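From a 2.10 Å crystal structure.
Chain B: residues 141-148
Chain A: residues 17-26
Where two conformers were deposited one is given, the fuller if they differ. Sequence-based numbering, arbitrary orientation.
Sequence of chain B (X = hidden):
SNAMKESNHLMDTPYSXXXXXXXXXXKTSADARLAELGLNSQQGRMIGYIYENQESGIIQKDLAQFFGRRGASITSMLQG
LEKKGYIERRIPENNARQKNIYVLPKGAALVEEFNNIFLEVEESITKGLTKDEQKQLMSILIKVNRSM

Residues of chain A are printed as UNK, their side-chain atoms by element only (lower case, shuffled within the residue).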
# COMPACT_ATOMS: atom_id res chain seq x y z
N LEU B 141 -17.28 2.41 -2.70
CA LEU B 141 -15.84 2.57 -2.75
C LEU B 141 -15.45 3.79 -3.61
O LEU B 141 -14.49 4.49 -3.31
CB LEU B 141 -15.13 1.31 -3.24
CG LEU B 141 -15.14 0.04 -2.37
CD1 LEU B 141 -14.51 -1.11 -3.18
CD2 LEU B 141 -14.46 0.24 -1.09
N ILE B 142 -16.20 4.05 -4.67
CA ILE B 142 -15.95 5.25 -5.47
C ILE B 142 -16.14 6.48 -4.57
O ILE B 142 -15.29 7.37 -4.57
CB ILE B 142 -16.84 5.30 -6.69
CG1 ILE B 142 -16.45 4.22 -7.71
CG2 ILE B 142 -16.72 6.66 -7.43
CD1 ILE B 142 -17.52 4.07 -8.82
N LYS B 143 -17.22 6.50 -3.77
CA LYS B 143 -17.48 7.64 -2.91
C LYS B 143 -16.41 7.81 -1.85
O LYS B 143 -15.96 8.94 -1.61
CB LYS B 143 -18.86 7.53 -2.25
CG LYS B 143 -20.01 7.69 -3.22
CD LYS B 143 -21.34 7.61 -2.50
CE LYS B 143 -22.50 7.72 -3.47
NZ LYS B 143 -23.80 7.82 -2.72
N VAL B 144 -16.00 6.71 -1.22
CA VAL B 144 -15.00 6.77 -0.17
C VAL B 144 -13.67 7.30 -0.74
O VAL B 144 -13.05 8.19 -0.18
CB VAL B 144 -14.73 5.39 0.46
CG1 VAL B 144 -13.47 5.44 1.33
CG2 VAL B 144 -15.97 4.89 1.19
N ASN B 145 -13.25 6.73 -1.85
CA ASN B 145 -12.00 7.13 -2.49
C ASN B 145 -12.05 8.62 -2.91
O ASN B 145 -11.08 9.34 -2.70
CB ASN B 145 -11.71 6.23 -3.68
CG ASN B 145 -10.36 6.52 -4.32
OD1 ASN B 145 -9.32 6.50 -3.65
ND2 ASN B 145 -10.38 6.81 -5.62
N ARG B 146 -13.18 9.09 -3.43
CA ARG B 146 -13.33 10.51 -3.79
C ARG B 146 -13.18 11.42 -2.59
O ARG B 146 -12.63 12.50 -2.69
CB ARG B 146 -14.72 10.81 -4.37
CG ARG B 146 -14.98 10.33 -5.76
CD ARG B 146 -15.88 11.35 -6.51
NE ARG B 146 -16.82 10.73 -7.45
CZ ARG B 146 -16.48 10.03 -8.54
NH1 ARG B 146 -17.44 9.53 -9.32
NH2 ARG B 146 -15.20 9.80 -8.86
N SER B 147 -13.72 10.98 -1.45
CA SER B 147 -13.86 11.84 -0.27
C SER B 147 -12.55 12.02 0.50
O SER B 147 -12.51 12.76 1.47
CB SER B 147 -14.88 11.22 0.69
OG SER B 147 -14.34 10.05 1.31
N MSE B 148 -11.50 11.31 0.11
CA MSE B 148 -10.22 11.46 0.79
C MSE B 148 -9.09 11.61 -0.21
O MSE B 148 -8.02 12.06 0.17
CB MSE B 148 -9.95 10.30 1.76
CG MSE B 148 -10.14 8.91 1.17
SE MSE B 148 -10.20 7.45 2.49
CE MSE B 148 -11.06 8.38 3.96
N UNK A 17 -8.28 -1.59 -7.83
CA UNK A 17 -7.78 -0.22 -7.87
C UNK A 17 -8.31 0.61 -6.71
O UNK A 17 -7.56 1.30 -6.03
o UNK A 17 -6.76 5.94 -9.01
c UNK A 17 -7.78 1.90 -9.18
c UNK A 17 -8.74 2.85 -8.87
c UNK A 17 -8.12 0.44 -9.21
c UNK A 17 -6.48 2.32 -9.43
c UNK A 17 -6.14 3.67 -9.36
c UNK A 17 -7.11 4.61 -9.06
c UNK A 17 -8.41 4.21 -8.81
N UNK A 18 -9.60 0.55 -6.46
CA UNK A 18 -10.18 1.33 -5.35
C UNK A 18 -9.67 0.87 -3.97
O UNK A 18 -9.38 1.69 -3.10
c UNK A 18 -12.29 1.98 -6.65
c UNK A 18 -13.76 1.60 -6.84
c UNK A 18 -12.09 3.49 -6.49
c UNK A 18 -11.70 1.27 -5.42
N UNK A 19 -9.53 -0.43 -3.78
CA UNK A 19 -9.01 -0.96 -2.52
C UNK A 19 -7.57 -0.52 -2.28
O UNK A 19 -7.25 -0.07 -1.20
c UNK A 19 -11.10 -4.08 -2.71
c UNK A 19 -8.44 -3.08 -1.30
c UNK A 19 -9.20 -2.47 -2.47
c UNK A 19 -10.69 -2.74 -2.29
N UNK A 20 -6.73 -0.58 -3.31
CA UNK A 20 -5.32 -0.15 -3.18
C UNK A 20 -5.20 1.34 -2.87
O UNK A 20 -4.40 1.74 -2.02
c UNK A 20 -4.55 -0.43 -4.48
c UNK A 20 -4.04 -1.82 -8.09
n UNK A 20 -4.45 -3.08 -8.10
n UNK A 20 -3.40 -1.30 -7.04
c UNK A 20 -3.07 -2.01 -5.79
c UNK A 20 -4.19 -1.88 -4.71
n UNK A 20 -4.28 -1.05 -9.16
N UNK A 21 -6.00 2.13 -3.56
CA UNK A 21 -5.91 3.58 -3.49
C UNK A 21 -6.41 4.06 -2.14
O UNK A 21 -5.72 4.85 -1.45
c UNK A 21 -6.68 4.21 -4.69
o UNK A 21 -6.94 5.57 -4.47
N UNK A 22 -7.55 3.54 -1.68
CA UNK A 22 -8.02 3.89 -0.36
C UNK A 22 -7.02 3.42 0.69
O UNK A 22 -6.67 4.17 1.60
c UNK A 22 -11.77 3.10 -1.06
c UNK A 22 -10.48 3.93 -0.98
c UNK A 22 -9.43 3.32 -0.05
c UNK A 22 -9.77 3.56 1.41
N UNK A 23 -6.54 2.20 0.55
CA UNK A 23 -5.54 1.65 1.47
C UNK A 23 -4.34 2.57 1.61
O UNK A 23 -3.89 2.84 2.74
N UNK A 24 -3.86 3.09 0.47
CA UNK A 24 -2.74 4.05 0.44
C UNK A 24 -3.11 5.37 1.12
O UNK A 24 -2.33 5.93 1.87
c UNK A 24 -2.28 4.30 -1.00
se UNK A 24 -0.91 3.39 -3.43
c UNK A 24 0.40 1.94 -3.52
c UNK A 24 -1.43 3.17 -1.56
N UNK A 25 -4.31 5.86 0.87
CA UNK A 25 -4.74 7.09 1.54
C UNK A 25 -4.91 6.97 3.06
O UNK A 25 -4.94 7.99 3.75
c UNK A 25 -5.84 8.09 -0.48
c UNK A 25 -6.03 7.60 0.92
n UNK A 25 -8.30 9.15 -3.12
c UNK A 25 -6.98 8.91 -2.51
c UNK A 25 -7.14 8.34 -1.13
N UNK A 26 -5.03 5.74 3.60
CA UNK A 26 -5.18 5.58 5.06
C UNK A 26 -3.92 6.03 5.81
O UNK A 26 -3.97 6.30 7.01
c UNK A 26 -7.08 2.15 5.21
c UNK A 26 -6.92 3.66 4.97
c UNK A 26 -5.54 4.14 5.45
c UNK A 26 -8.03 4.41 5.63

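Position 17 carries eight side-chain atoms: one carbon leading into a six-carbon ring that bears a single oxygen. That is a phenol, and it makes no close contact with chain B; the residue is Tyr A17.

Position 18 has four carbons forked at the second. Its CA-to-CB bond points toward chain B. One terminal methyl lies 3.9 Å from Leu B141 CB and also 3.9 Å from Ile B142 CG1, while the other is 3.8 Å from Asn B145 ND2. The residue is Leu A18, the first methyl being CD1 and the second CD2.

Position 19 also has four carbons, but the fork comes at the first, with one arm two carbons long. Its CA-to-CB bond points away from chain B, yet the inner carbon of the longer arm still lies 4.2 Å from Leu B141 CD1. This is Ile A19, and that carbon is CG1.

At position 20, three carbons run to a nitrogen and then to a carbon carrying two more nitrogens. This guanidinium is out of reach of chain B, and it identifies Arg A20.

Position 21 holds one carbon and one oxygen. The oxygen lies 2.7 Å from Asn B145 OD1, a hydrogen-bonding distance. A lone hydroxyl on CB makes this Ser A21, with OG as donor to the amide oxygen.

Position 22 repeats the beta-branched pattern of four carbons, one arm two carbons long. Its CA-to-CB bond points sideways, but the end comes nearer: the end carbon of the longer arm lies 3.8 Å from Val B144 CG1 and 3.9 Å from Leu B141 CD2, and the carbon before it lies 3.8 Å from Asn B145 CB. This is Ile A22, the two carbons being CD1 and CG1.

Position 23 has no side-chain atoms. An ideal CB here would meet nothing of the chain B stretch, but would sit 3.1 Å from Ile A19 O. The residue is Gly A23.

Position 24 shows two carbons, a selenium and a final carbon in an unbranched line, extended out of reach of chain B. This is Met A24 as selenomethionine.

Position 25 has four carbons in a row ending in nitrogen. The terminal nitrogen lies 2.9 Å from Asn B145 OD1 and 2.8 Å from Asn B145 O, and the third carbon beyond CA lies 3.8 Å from Met B148 CG. This is Lys A25, its NZ donating to both oxygens, the bond to O being weak; the third carbon is CD, and the chain is all t beyond chi1.

Position 26 has four carbons forked at the second, without a close contact here, and is Leu A26.

The two helices run in broadly the same direction, their axes 30° apart and 9.7 Å at closest approach. Asn B145 is the knob, seated among Leu A18, Ser A21, Ile A22 and Lys A25, residues spaced by three and four so that they share one helical face. Its OD1 accepts from both Ser A21 and Lys A25, anchoring a polar site beside the apolar packing of Leu B141, Ile B142 and Val B144. Toward the C-terminal end, selenomethionine Met B148 extends that packing, its SE 4.1 Å from Ile A22 CG2. Together the stretches bury 539 Å².

Chain A, residues 17-26: YLIRSIGMKL
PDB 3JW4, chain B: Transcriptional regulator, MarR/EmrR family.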